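Local structure of probable amidase (Thermus thermophilus, 2DC0) at residues M1-A6 / G160-G165; T16-L21 / E48-T53; E97-R102 / R190-G195. The protein is a probable amidase, a member of the amidase family with a mixed alpha/beta fold. All blocks are in the same frame, centred on the assembly; numbering follows the deposited sequence.

Contact 1 (M1-A6 / G160-G165); sequences MDLLEA and GLASLG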
loop_
_atom_site.group_PDB
_atom_site.type_symbol
_atom_site.label_atom_id
_atom_site.label_comp_id
_atom_site.label_asym_id
_atom_site.label_seq_id
_atom_site.Cartn_x
_atom_site.Cartn_y
_atom_site.Cartn_z
ATOM N N MET A 1 -28.201 -24.683 -8.742
ATOM C CA MET A 1 -27.688 -24.064 -9.996
ATOM C C MET A 1 -27.022 -22.738 -9.644
ATOM O O MET A 1 -27.272 -22.183 -8.572
ATOM C CB MET A 1 -28.838 -23.810 -10.984
ATOM C CG MET A 1 -29.660 -22.562 -10.677
ATOM S SD MET A 1 -30.953 -22.149 -11.892
ATOM C CE MET A 1 -32.392 -22.151 -10.847
ATOM N N ASP A 2 -26.171 -22.229 -10.533
ATOM C CA ASP A 2 -25.521 -20.952 -10.272
ATOM C C ASP A 2 -26.010 -19.880 -11.244
ATOM O O ASP A 2 -26.859 -20.149 -12.096
ATOM C CB ASP A 2 -23.992 -21.089 -10.327
ATOM C CG ASP A 2 -23.474 -21.456 -11.704
ATOM O OD1 ASP A 2 -24.278 -21.546 -12.655
ATOM O OD2 ASP A 2 -22.249 -21.650 -11.834
ATOM N N LEU A 3 -25.480 -18.668 -11.104
ATOM C CA LEU A 3 -25.873 -17.539 -11.946
ATOM C C LEU A 3 -25.790 -17.786 -13.446
ATOM O O LEU A 3 -26.748 -17.530 -14.174
ATOM C CB LEU A 3 -25.024 -16.304 -11.617
ATOM C CG LEU A 3 -25.358 -15.486 -10.371
ATOM C CD1 LEU A 3 -24.279 -14.439 -10.146
ATOM C CD2 LEU A 3 -26.718 -14.823 -10.551
ATOM N N LEU A 4 -24.641 -18.271 -13.907
ATOM C CA LEU A 4 -24.447 -18.509 -15.331
ATOM C C LEU A 4 -25.313 -19.632 -15.895
ATOM O O LEU A 4 -25.721 -19.569 -17.051
ATOM C CB LEU A 4 -22.963 -18.759 -15.620
ATOM C CG LEU A 4 -22.081 -17.539 -15.304
ATOM C CD1 LEU A 4 -20.616 -17.864 -15.571
ATOM C CD2 LEU A 4 -22.520 -16.358 -16.154
ATOM N N GLU A 5 -25.610 -20.647 -15.089
ATOM C CA GLU A 5 -26.453 -21.732 -15.572
ATOM C C GLU A 5 -27.893 -21.224 -15.662
ATOM O O GLU A 5 -28.606 -21.523 -16.621
ATOM C CB GLU A 5 -26.397 -22.939 -14.635
ATOM C CG GLU A 5 -27.043 -24.188 -15.230
ATOM C CD GLU A 5 -27.332 -25.256 -14.193
ATOM O OE1 GLU A 5 -26.392 -25.668 -13.470
ATOM O OE2 GLU A 5 -28.503 -25.693 -14.104
ATOM N N ALA A 6 -28.316 -20.452 -14.662
ATOM C CA ALA A 6 -29.669 -19.899 -14.653
ATOM C C ALA A 6 -29.822 -18.937 -15.824
ATOM O O ALA A 6 -30.876 -18.862 -16.456
ATOM C CB ALA A 6 -29.935 -19.169 -13.341
ATOM N N GLY A 160 -31.722 -17.079 -3.411
ATOM C CA GLY A 160 -31.128 -16.108 -4.310
ATOM C C GLY A 160 -29.922 -16.836 -4.873
ATOM O O GLY A 160 -29.413 -17.756 -4.227
ATOM N N LEU A 161 -29.457 -16.437 -6.054
ATOM C CA LEU A 161 -28.326 -17.096 -6.715
ATOM C C LEU A 161 -26.948 -16.555 -6.320
ATOM O O LEU A 161 -25.929 -17.199 -6.563
ATOM C CB LEU A 161 -28.492 -16.992 -8.236
ATOM C CG LEU A 161 -29.740 -17.647 -8.839
ATOM C CD1 LEU A 161 -29.858 -17.303 -10.334
ATOM C CD2 LEU A 161 -29.640 -19.147 -8.651
ATOM N N ALA A 162 -26.920 -15.377 -5.715
ATOM C CA ALA A 162 -25.672 -14.761 -5.295
ATOM C C ALA A 162 -25.995 -13.632 -4.342
ATOM O O ALA A 162 -27.160 -13.284 -4.162
ATOM C CB ALA A 162 -24.907 -14.222 -6.506
ATOM N N SER A 163 -24.969 -13.050 -3.737
ATOM C CA SER A 163 -25.196 -11.961 -2.810
ATOM C C SER A 163 -24.036 -10.980 -2.799
ATOM O O SER A 163 -22.920 -11.305 -3.221
ATOM C CB SER A 163 -25.428 -12.514 -1.405
ATOM O OG SER A 163 -25.873 -11.492 -0.534
ATOM N N LEU A 164 -24.317 -9.768 -2.331
ATOM C CA LEU A 164 -23.306 -8.718 -2.240
ATOM C C LEU A 164 -23.029 -8.427 -0.767
ATOM O O LEU A 164 -23.949 -8.162 -0.003
ATOM C CB LEU A 164 -23.803 -7.440 -2.925
ATOM C CG LEU A 164 -22.936 -6.188 -2.748
ATOM C CD1 LEU A 164 -21.583 -6.395 -3.401
ATOM C CD2 LEU A 164 -23.650 -4.983 -3.365
ATOM N N GLY A 165 -21.762 -8.481 -0.378
ATOM C CA GLY A 165 -21.400 -8.210 1.002
ATOM C C GLY A 165 -20.137 -7.377 1.068
ATOM O O GLY A 165 -19.713 -6.834 0.048
#
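Leu3 and Ala6 of the N-terminal helix 3-11 pack against Leu161 and Ala162, where the chain runs into strand 163-166 of the large mixed sheet of this amidase-family fold. The contact is a buried packing of the first helical turn on the residues that lead into the strand, apolar in its side-chain contacts, and it closes the start of the chain onto the sheet. Leu161 is the central side chain: its CB and its two methyls spread over Leu3, Ala6 and Met1. CB meets one Leu3 methyl, 3.6 Å from Leu3 CD2. CD1 reaches one helical turn further and abuts Ala6 CB at 3.5 Å, while CD2 turns to the N-terminal residue, where it lies 4.0 Å from Met1 CG and 3.9 Å from Met1 O. The CB bond of Leu161 points toward the helix, and CG lies anti to the carbonyl carbon (chi1 -61°). Leu3 carries the other half of the packing by dividing its methyls, CD2 to Leu161 and CD1 to Ala162 CB at 3.7 Å; the Leu3 and Leu161 side chains cross obliquely. Leu68, in a loop, touches Leu3, Ala6 and Leu161 together, and Leu70 of strand 69-73 also packs on Leu3. The helix start is fixed from within and from outside. Asp2 OD2 forms a salt bridge with Arg214 and a hydrogen bond with Ser212, while Asp215 accepts from the amides of Leu3 and Leu4; the start of helix 213-224, with Ser212 just before it, thus ties down the first turn that presents Leu3 to the sheet. Asp2 is the N-cap residue. Its OD1 accepts the amide of Glu5 at 2.9 Å (Glu5 N to Asp2 OD1), met nearly along the C-O axis, with an N-H...O angle of 152°.

Contact 2 (T16-L21 / E48-T53); sequences TPLALL and EALALT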
loop_
_atom_site.group_PDB
_atom_site.type_symbol
_atom_site.label_atom_id
_atom_site.label_comp_id
_atom_site.label_asym_id
_atom_site.label_seq_id
_atom_site.Cartn_x
_atom_site.Cartn_y
_atom_site.Cartn_z
ATOM N N THR A 16 -38.091 -18.731 -16.263
ATOM C CA THR A 16 -38.382 -17.299 -16.298
ATOM C C THR A 16 -37.985 -16.642 -14.979
ATOM O O THR A 16 -37.791 -17.321 -13.973
ATOM C CB THR A 16 -39.889 -17.026 -16.505
ATOM O OG1 THR A 16 -40.623 -17.535 -15.384
ATOM C CG2 THR A 16 -40.389 -17.696 -17.783
ATOM N N PRO A 17 -37.864 -15.305 -14.970
ATOM C CA PRO A 17 -37.496 -14.570 -13.759
ATOM C C PRO A 17 -38.480 -14.876 -12.640
ATOM O O PRO A 17 -38.100 -15.013 -11.479
ATOM C CB PRO A 17 -37.573 -13.115 -14.206
ATOM C CG PRO A 17 -37.152 -13.198 -15.643
ATOM C CD PRO A 17 -37.947 -14.393 -16.124
ATOM N N LEU A 18 -39.752 -14.984 -13.003
ATOM C CA LEU A 18 -40.797 -15.283 -12.037
ATOM C C LEU A 18 -40.556 -16.647 -11.392
ATOM O O LEU A 18 -40.692 -16.797 -10.177
ATOM C CB LEU A 18 -42.164 -15.261 -12.727
ATOM C CG LEU A 18 -43.363 -15.520 -11.816
ATOM C CD1 LEU A 18 -43.448 -14.436 -10.751
ATOM C CD2 LEU A 18 -44.634 -15.553 -12.646
ATOM N N ALA A 19 -40.185 -17.635 -12.203
ATOM C CA ALA A 19 -39.922 -18.982 -11.694
ATOM C C ALA A 19 -38.674 -19.007 -10.813
ATOM O O ALA A 19 -38.638 -19.696 -9.793
ATOM C CB ALA A 19 -39.756 -19.969 -12.860
ATOM N N LEU A 20 -37.643 -18.271 -11.218
ATOM C CA LEU A 20 -36.416 -18.221 -10.431
ATOM C C LEU A 20 -36.716 -17.600 -9.067
ATOM O O LEU A 20 -36.182 -18.041 -8.050
ATOM C CB LEU A 20 -35.337 -17.412 -11.162
ATOM C CG LEU A 20 -34.759 -18.083 -12.418
ATOM C CD1 LEU A 20 -33.792 -17.144 -13.136
ATOM C CD2 LEU A 20 -34.052 -19.367 -12.011
ATOM N N LEU A 21 -37.583 -16.588 -9.044
ATOM C CA LEU A 21 -37.942 -15.938 -7.789
ATOM C C LEU A 21 -38.722 -16.898 -6.895
ATOM O O LEU A 21 -38.406 -17.048 -5.712
ATOM C CB LEU A 21 -38.777 -14.672 -8.032
ATOM C CG LEU A 21 -39.219 -13.926 -6.754
ATOM C CD1 LEU A 21 -37.998 -13.469 -5.971
ATOM C CD2 LEU A 21 -40.092 -12.729 -7.113
ATOM N N GLU A 48 -41.892 -6.970 -9.459
ATOM C CA GLU A 48 -40.721 -6.715 -10.300
ATOM C C GLU A 48 -40.430 -7.951 -11.155
ATOM O O GLU A 48 -40.081 -7.839 -12.332
ATOM C CB GLU A 48 -39.508 -6.384 -9.419
ATOM C CG GLU A 48 -38.232 -6.016 -10.175
ATOM C CD GLU A 48 -38.385 -4.768 -11.026
ATOM O OE1 GLU A 48 -38.872 -3.741 -10.505
ATOM O OE2 GLU A 48 -38.010 -4.810 -12.218
ATOM N N ALA A 49 -40.582 -9.128 -10.557
ATOM C CA ALA A 49 -40.348 -10.377 -11.268
ATOM C C ALA A 49 -41.246 -10.467 -12.504
ATOM O O ALA A 49 -40.805 -10.901 -13.568
ATOM C CB ALA A 49 -40.602 -11.564 -10.344
ATOM N N LEU A 50 -42.502 -10.053 -12.356
ATOM C CA LEU A 50 -43.463 -10.083 -13.460
ATOM C C LEU A 50 -43.005 -9.181 -14.602
ATOM O O LEU A 50 -43.045 -9.572 -15.772
ATOM C CB LEU A 50 -44.845 -9.635 -12.972
ATOM C CG LEU A 50 -45.544 -10.559 -11.966
ATOM C CD1 LEU A 50 -46.827 -9.900 -11.461
ATOM C CD2 LEU A 50 -45.858 -11.895 -12.629
ATOM N N ALA A 51 -42.570 -7.975 -14.253
ATOM C CA ALA A 51 -42.093 -7.013 -15.236
ATOM C C ALA A 51 -40.894 -7.555 -16.006
ATOM O O ALA A 51 -40.827 -7.439 -17.233
ATOM C CB ALA A 51 -41.719 -5.699 -14.542
ATOM N N LEU A 52 -39.943 -8.144 -15.288
ATOM C CA LEU A 52 -38.752 -8.694 -15.924
ATOM C C LEU A 52 -39.090 -9.887 -16.805
ATOM O O LEU A 52 -38.451 -10.103 -17.832
ATOM C CB LEU A 52 -37.723 -9.108 -14.866
ATOM C CG LEU A 52 -37.092 -7.950 -14.082
ATOM C CD1 LEU A 52 -36.203 -8.499 -12.974
ATOM C CD2 LEU A 52 -36.298 -7.056 -15.028
ATOM N N THR A 53 -40.094 -10.658 -16.400
ATOM C CA THR A 53 -40.510 -11.828 -17.161
ATOM C C THR A 53 -41.097 -11.403 -18.507
ATOM O O THR A 53 -40.731 -11.940 -19.557
ATOM C CB THR A 53 -41.562 -12.642 -16.385
ATOM O OG1 THR A 53 -40.980 -13.138 -15.172
ATOM C CG2 THR A 53 -42.060 -13.819 -17.221
#
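Ala49 CB meets two leucines of the facing helix, 3.5 Å from Leu21 CD2, a tight carbon pair, and 4.1 Å from Leu18 CD1. Both Leu18 methyls also meet Leu50 CD2, the nearer being Leu18 CD2 at 3.9 Å, and the Leu18 and Leu50 side chains run side by side, pointing the same way. Toward the start of helix 17-30, the Pro17 ring takes over, with its CB 4.1 Å from Leu52 CB and its CD 3.4 Å from Thr53 OG1. On the sheet side of the pair, Phe112 touches Leu21, and Leu110 touches Ala49 and Leu52, so that strand 110-115 closes the apolar layer. At the polar edge Thr53 OG1 works in two directions. Lying beside its own backbone N and anti to the carbonyl carbon (chi1 -63°), it can turn back along its helix and donate to Ala49 O at 2.8 Å, coming from above the carbonyl plane, while Thr53 N reaches the same oxygen from the opposite face. As an acceptor, Thr53 OG1 receives the amide of Leu18, in the first turn of its helix, through a weak, bent bond (134°). Outside this, the Thr16 hydroxyl caps the helix, its OG1 accepting from Ala19 N at 3.2 Å, and Thr16 CB rests on the Thr53 methyl. The short segments approach to 8.5 Å between axes, with their directions 146° apart: a close, roughly antiparallel helix pair, packed on the mixed sheet of an alpha/beta fold.

Contact 3 (E97-R102 / R190-G195); sequences EARAVR and RVSLEG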
loop_
_atom_site.group_PDB
_atom_site.type_symbol
_atom_site.label_atom_id
_atom_site.label_comp_id
_atom_site.label_asym_id
_atom_site.label_seq_id
_atom_site.Cartn_x
_atom_site.Cartn_y
_atom_site.Cartn_z
ATOM N N GLU A 97 -29.806 4.565 -2.571
ATOM C CA GLU A 97 -29.221 3.381 -3.178
ATOM C C GLU A 97 -27.704 3.478 -3.256
ATOM O O GLU A 97 -27.157 4.522 -3.626
ATOM C CB GLU A 97 -29.787 3.193 -4.582
ATOM C CG GLU A 97 -29.167 2.056 -5.354
ATOM C CD GLU A 97 -29.754 1.926 -6.741
ATOM O OE1 GLU A 97 -29.735 2.930 -7.490
ATOM O OE2 GLU A 97 -30.236 0.825 -7.085
ATOM N N ALA A 98 -27.029 2.388 -2.905
ATOM C CA ALA A 98 -25.573 2.344 -2.945
ATOM C C ALA A 98 -25.126 2.207 -4.392
ATOM O O ALA A 98 -25.841 1.644 -5.225
ATOM C CB ALA A 98 -25.058 1.165 -2.123
ATOM N N ARG A 99 -23.942 2.723 -4.694
ATOM C CA ARG A 99 -23.422 2.652 -6.053
ATOM C C ARG A 99 -23.299 1.219 -6.550
ATOM O O ARG A 99 -23.640 0.923 -7.697
ATOM C CB ARG A 99 -22.053 3.326 -6.140
ATOM C CG ARG A 99 -21.522 3.413 -7.558
ATOM C CD ARG A 99 -22.310 4.434 -8.363
ATOM N NE ARG A 99 -21.869 4.512 -9.755
ATOM C CZ ARG A 99 -22.218 3.650 -10.706
ATOM N NH1 ARG A 99 -23.021 2.634 -10.427
ATOM N NH2 ARG A 99 -21.767 3.806 -11.944
ATOM N N ALA A 100 -22.804 0.329 -5.697
ATOM C CA ALA A 100 -22.639 -1.068 -6.091
ATOM C C ALA A 100 -23.976 -1.730 -6.407
ATOM O O ALA A 100 -24.057 -2.598 -7.277
ATOM C CB ALA A 100 -21.910 -1.843 -4.993
ATOM N N VAL A 101 -25.018 -1.329 -5.685
ATOM C CA VAL A 101 -26.363 -1.863 -5.893
ATOM C C VAL A 101 -26.892 -1.376 -7.243
ATOM O O VAL A 101 -27.521 -2.129 -7.989
ATOM C CB VAL A 101 -27.309 -1.414 -4.744
ATOM C CG1 VAL A 101 -28.763 -1.739 -5.081
ATOM C CG2 VAL A 101 -26.911 -2.129 -3.450
ATOM N N ARG A 102 -26.624 -0.112 -7.558
ATOM C CA ARG A 102 -27.050 0.462 -8.827
ATOM C C ARG A 102 -26.418 -0.326 -9.973
ATOM O O ARG A 102 -27.032 -0.506 -11.023
ATOM C CB ARG A 102 -26.634 1.934 -8.906
ATOM C CG ARG A 102 -26.965 2.602 -10.230
ATOM C CD ARG A 102 -26.699 4.104 -10.188
ATOM N NE ARG A 102 -27.572 4.783 -9.232
ATOM C CZ ARG A 102 -27.274 4.998 -7.951
ATOM N NH1 ARG A 102 -26.112 4.594 -7.455
ATOM N NH2 ARG A 102 -28.146 5.618 -7.162
ATOM N N ARG A 190 -11.766 -1.530 -6.189
ATOM C CA ARG A 190 -12.239 -1.934 -7.508
ATOM C C ARG A 190 -13.768 -1.838 -7.591
ATOM O O ARG A 190 -14.314 -1.400 -8.604
ATOM C CB ARG A 190 -11.774 -3.351 -7.838
ATOM C CG ARG A 190 -12.058 -3.749 -9.273
ATOM C CD ARG A 190 -11.515 -5.129 -9.576
ATOM N NE ARG A 190 -10.052 -5.168 -9.589
ATOM C CZ ARG A 190 -9.292 -4.657 -10.554
ATOM N NH1 ARG A 190 -9.850 -4.058 -11.598
ATOM N NH2 ARG A 190 -7.972 -4.762 -10.484
ATOM N N VAL A 191 -14.453 -2.250 -6.530
ATOM C CA VAL A 191 -15.912 -2.169 -6.487
ATOM C C VAL A 191 -16.244 -0.998 -5.566
ATOM O O VAL A 191 -15.799 -0.953 -4.419
ATOM C CB VAL A 191 -16.546 -3.468 -5.936
ATOM C CG1 VAL A 191 -18.060 -3.311 -5.841
ATOM C CG2 VAL A 191 -16.206 -4.638 -6.852
ATOM N N SER A 192 -17.015 -0.045 -6.076
ATOM C CA SER A 192 -17.363 1.138 -5.300
ATOM C C SER A 192 -18.153 0.879 -4.032
ATOM O O SER A 192 -19.099 0.091 -4.016
ATOM C CB SER A 192 -18.143 2.133 -6.161
ATOM O OG SER A 192 -18.564 3.231 -5.377
ATOM N N LEU A 193 -17.752 1.561 -2.965
ATOM C CA LEU A 193 -18.433 1.459 -1.686
ATOM C C LEU A 193 -19.197 2.753 -1.420
ATOM O O LEU A 193 -19.599 3.035 -0.289
ATOM C CB LEU A 193 -17.425 1.189 -0.565
ATOM C CG LEU A 193 -17.084 -0.295 -0.383
ATOM C CD1 LEU A 193 -15.888 -0.453 0.543
ATOM C CD2 LEU A 193 -18.302 -1.025 0.180
ATOM N N GLU A 194 -19.386 3.544 -2.473
ATOM C CA GLU A 194 -20.114 4.809 -2.369
ATOM C C GLU A 194 -21.580 4.542 -2.001
ATOM O O GLU A 194 -22.225 3.665 -2.579
ATOM C CB GLU A 194 -20.048 5.562 -3.707
ATOM C CG GLU A 194 -20.780 6.898 -3.726
ATOM C CD GLU A 194 -20.853 7.503 -5.124
ATOM O OE1 GLU A 194 -19.813 7.553 -5.817
ATOM O OE2 GLU A 194 -21.947 7.939 -5.532
ATOM N N GLY A 195 -22.093 5.290 -1.028
ATOM C CA GLY A 195 -23.475 5.135 -0.611
ATOM C C GLY A 195 -23.716 4.016 0.384
ATOM O O GLY A 195 -24.834 3.833 0.859
HETATM O O HOH W 1 -21.616 0.934 -3.174
#
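Glu194 O, a carbonyl from a loop almost a hundred residues further along the chain, takes the amide of Arg99 at the very start of helix 99-106. Ala98, at the N-cap, has no side-chain acceptor to offer; the first helical amide goes to the loop oxygen, with Arg99 N to Glu194 O at 2.9 Å, nearly straight at 169°, and the donor tilted from the carbonyl plane. The next amide, Ala100 N, is taken by a water at 2.9 Å, and that water donates to both Ser192 O and Glu194 O. Glu194 O is therefore gripped by one backbone amide and one water, and the first turn of the helix is joined to the loop directly and through solvent. This loop runs between strands 182-185 and 206-210 of the large mixed sheet of the amidase fold. Gly195 lets the two backbones come close: its phi is positive (83°), and a beta carbon there would lie against Ala98 CA; without one, Gly195 CA and Ala98 CA are 4.2 Å apart. Ser192, two residues before Glu194, forms an ST turn, its OG accepting from Glu194 N, and the same OG lies 3.6 Å from Arg99 CB. Arg99 thus packs by the aliphatic root of its chain, CB and CG over Ser192 and CB against Glu194 CB at 3.9 Å, before the chain bends at chi2 and the guanidinium turns off from the loop. Deeper in, Ala100 CB meets Ser192 O at 3.5 Å and, more loosely, Val191 CG1. Within residues 97-102, Arg102 NH2 pairs with Glu97 OE1 at 3.1 Å by charge alone, since the oxygen lies well out of the guanidinium plane.

Contacts 1 and 2 are neighbours, their centres 15 Å apart, on the same side of the chain's centre: helices 3-11 and 17-30 follow each other, and Met1 CE touches Leu20 CD2 at 3.4 Å. Contact 3 adjoins contact 1, centres 19 Å apart, where Leu164 CD2 lies 3.9 Å from Ala100 CB; contact 1 thus lies just before strand 163-166 and contact 3 beside its Leu164. Along the chain these two interlock, since their segments alternate. Contacts 2 and 3 follow in series without touching, nearest atoms about 10 Å apart, and contact 2 lies farthest from the chain's centre, its own centre about 27 Å away.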